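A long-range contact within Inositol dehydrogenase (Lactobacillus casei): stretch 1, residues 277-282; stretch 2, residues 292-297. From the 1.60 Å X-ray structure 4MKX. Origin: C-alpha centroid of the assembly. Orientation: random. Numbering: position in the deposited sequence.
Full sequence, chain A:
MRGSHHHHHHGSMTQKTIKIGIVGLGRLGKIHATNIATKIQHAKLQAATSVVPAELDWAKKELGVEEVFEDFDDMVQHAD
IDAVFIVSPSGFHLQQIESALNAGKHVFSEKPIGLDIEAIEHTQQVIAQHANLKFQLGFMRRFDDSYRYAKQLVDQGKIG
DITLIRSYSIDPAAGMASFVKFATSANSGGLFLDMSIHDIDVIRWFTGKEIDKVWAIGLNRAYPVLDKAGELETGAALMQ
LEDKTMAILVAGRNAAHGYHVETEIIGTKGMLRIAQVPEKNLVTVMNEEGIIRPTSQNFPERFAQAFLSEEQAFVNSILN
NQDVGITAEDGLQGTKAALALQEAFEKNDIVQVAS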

# COMPACT_ATOMS: atom_id res chain seq x y z
N VAL A 277 0.61 2.78 -8.55
CA VAL A 277 1.51 3.91 -8.34
C VAL A 277 2.92 3.48 -8.74
O VAL A 277 3.27 2.30 -8.64
CB VAL A 277 1.47 4.41 -6.88
CG1 VAL A 277 0.10 5.01 -6.54
CG2 VAL A 277 1.81 3.27 -5.94
N PRO A 278 3.73 4.42 -9.24
CA PRO A 278 5.02 4.00 -9.79
C PRO A 278 6.09 3.83 -8.72
O PRO A 278 6.98 4.67 -8.60
CB PRO A 278 5.39 5.15 -10.73
CG PRO A 278 4.66 6.35 -10.19
CD PRO A 278 3.40 5.84 -9.54
N GLU A 279 6.02 2.74 -7.96
CA GLU A 279 6.96 2.51 -6.87
C GLU A 279 8.40 2.40 -7.38
O GLU A 279 8.69 1.64 -8.32
CB GLU A 279 6.60 1.23 -6.13
CG GLU A 279 5.16 1.17 -5.68
CD GLU A 279 4.73 -0.23 -5.30
OE1 GLU A 279 5.55 -1.16 -5.37
OE2 GLU A 279 3.55 -0.39 -4.91
N LYS A 280 9.31 3.15 -6.76
CA LYS A 280 10.73 3.13 -7.14
C LYS A 280 11.44 1.83 -6.77
O LYS A 280 12.25 1.30 -7.53
CB LYS A 280 11.47 4.28 -6.44
CG LYS A 280 12.91 4.48 -6.90
CD LYS A 280 13.56 5.66 -6.19
CE LYS A 280 14.97 5.88 -6.66
NZ LYS A 280 14.96 6.24 -8.10
N ASN A 281 11.13 1.33 -5.58
CA ASN A 281 11.86 0.22 -4.98
C ASN A 281 11.05 -0.31 -3.80
O ASN A 281 9.85 -0.05 -3.74
CB ASN A 281 13.25 0.66 -4.54
CG ASN A 281 13.23 1.87 -3.62
OD1 ASN A 281 12.28 2.08 -2.87
ND2 ASN A 281 14.27 2.69 -3.70
N LEU A 282 11.69 -1.03 -2.88
CA LEU A 282 10.96 -1.63 -1.75
C LEU A 282 11.05 -0.81 -0.47
O LEU A 282 10.71 -1.32 0.60
CB LEU A 282 11.46 -3.06 -1.47
CG LEU A 282 11.24 -4.02 -2.64
CD1 LEU A 282 12.01 -5.32 -2.42
CD2 LEU A 282 9.75 -4.29 -2.74
N ILE A 292 5.67 7.72 3.07
CA ILE A 292 6.11 8.07 1.71
C ILE A 292 6.69 6.87 0.97
O ILE A 292 7.57 6.19 1.50
CB ILE A 292 7.20 9.16 1.77
CG1 ILE A 292 6.65 10.41 2.47
CG2 ILE A 292 7.69 9.53 0.36
CD1 ILE A 292 7.72 11.28 3.09
N ARG A 293 6.21 6.62 -0.26
CA ARG A 293 6.86 5.70 -1.19
C ARG A 293 7.53 6.50 -2.30
O ARG A 293 6.86 7.21 -3.05
CB ARG A 293 5.85 4.72 -1.83
CG ARG A 293 5.45 3.52 -0.97
CD ARG A 293 6.65 2.65 -0.58
NE ARG A 293 7.19 1.73 -1.59
CZ ARG A 293 6.72 0.50 -1.82
NH1 ARG A 293 5.67 0.04 -1.14
NH2 ARG A 293 7.29 -0.28 -2.73
N PRO A 294 8.85 6.41 -2.40
CA PRO A 294 9.52 7.11 -3.51
C PRO A 294 9.10 6.51 -4.85
O PRO A 294 8.74 5.34 -4.91
CB PRO A 294 11.01 6.85 -3.26
CG PRO A 294 11.06 5.76 -2.20
CD PRO A 294 9.80 5.85 -1.42
N THR A 295 9.17 7.31 -5.92
CA THR A 295 8.67 6.88 -7.22
C THR A 295 9.77 6.83 -8.26
O THR A 295 10.80 7.48 -8.11
CB THR A 295 7.63 7.89 -7.75
OG1 THR A 295 8.24 9.19 -7.76
CG2 THR A 295 6.41 7.92 -6.85
N SER A 296 9.55 6.04 -9.31
CA SER A 296 10.46 6.09 -10.44
C SER A 296 10.24 7.41 -11.18
O SER A 296 9.13 7.95 -11.24
CB SER A 296 10.31 4.87 -11.35
OG SER A 296 8.97 4.47 -11.49
N GLN A 297 11.33 7.94 -11.73
CA GLN A 297 11.33 9.33 -12.18
C GLN A 297 11.28 9.51 -13.68
O GLN A 297 10.89 10.57 -14.17
CB GLN A 297 12.58 10.05 -11.64
CG GLN A 297 12.54 10.25 -10.15
CD GLN A 297 11.41 11.17 -9.74
OE1 GLN A 297 11.37 12.34 -10.12
NE2 GLN A 297 10.46 10.64 -8.98
O HOH W 1 8.75 1.82 -10.82
O HOH W 2 9.35 2.96 -3.43

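Residues 277-282 and 292-297 meet through a short backbone pairing. The first stretch has no regular secondary structure, and the second is a strand only at Ile292 and Arg293 before it continues as loop. Their touching parts run 119° apart from end to end, so the chains cross more than they align, and the pairing is confined to a single beta bridge between Glu279 and Thr295, whose CA atoms lie 4.7 Å apart. Two hydrogen bonds define it. Ser296 N donates to Pro278 O (3.0 Å), and Lys280 N donates to Pro294 O (2.9 Å), with N-H...O angles of 154° and 161°. The two bonds flank the bridged residues, and Pro278, which lacks an amide hydrogen, takes part through its carbonyl. That same oxygen, Pro278 O, also lies 3.1 Å from Thr295 CA in a CA-H...O contact. Within the first stretch, Glu279 N donates to Val277 O (2.9 Å).

The CA-to-CB bond of Arg293 points toward the first stretch, and the residue has the largest area covered there of any in the pair. Its three successive m rotamers fold the side chain so that the guanidinium reaches two partners. Glu279 CD lies over one face of the group, and the carboxylate forms a salt bridge, Glu279 OE1 to Arg293 NH2, at 3.3 Å. The backbone carbonyl of Asn281 approaches at the edge, near the guanidinium plane where the N-H bonds point, and Arg293 NH2 donates to Asn281 O at 2.8 Å. One nitrogen thus serves both a charged side chain and a neutral carbonyl.

Van der Waals contacts fill in around the bridge. The CA-to-CB bond of Pro278 points toward the second stretch, and its CG lies 4.1 Å from Thr295 CG2 and its CB 3.7 Å from Ser296 OG. The extended side chain of Lys280 lays its aliphatic part along the partner: Lys280 CB is 3.6 Å from Thr295 C, and Lys280 CD is 4.1 Å from Pro294 CB. Its charged NZ is hydrogen-bonded elsewhere in the structure. Asn281 OD1 comes within 3.9 Å of Pro294 CG.

Two waters extend the polar contact. Water 1 donates to Glu279 O (2.5 Å) and is hydrogen-bonded to Ser296 OG (2.7 Å), linking a carbonyl and a hydroxyl that are themselves 4.3 Å apart. Water 2 accepts from Asn281 N (3.2 Å) and Arg293 NE (3.1 Å) and can donate to Pro294 O (2.9 Å), which also takes the Lys280 N bond, although its protons cannot serve every acceptor in reach at once.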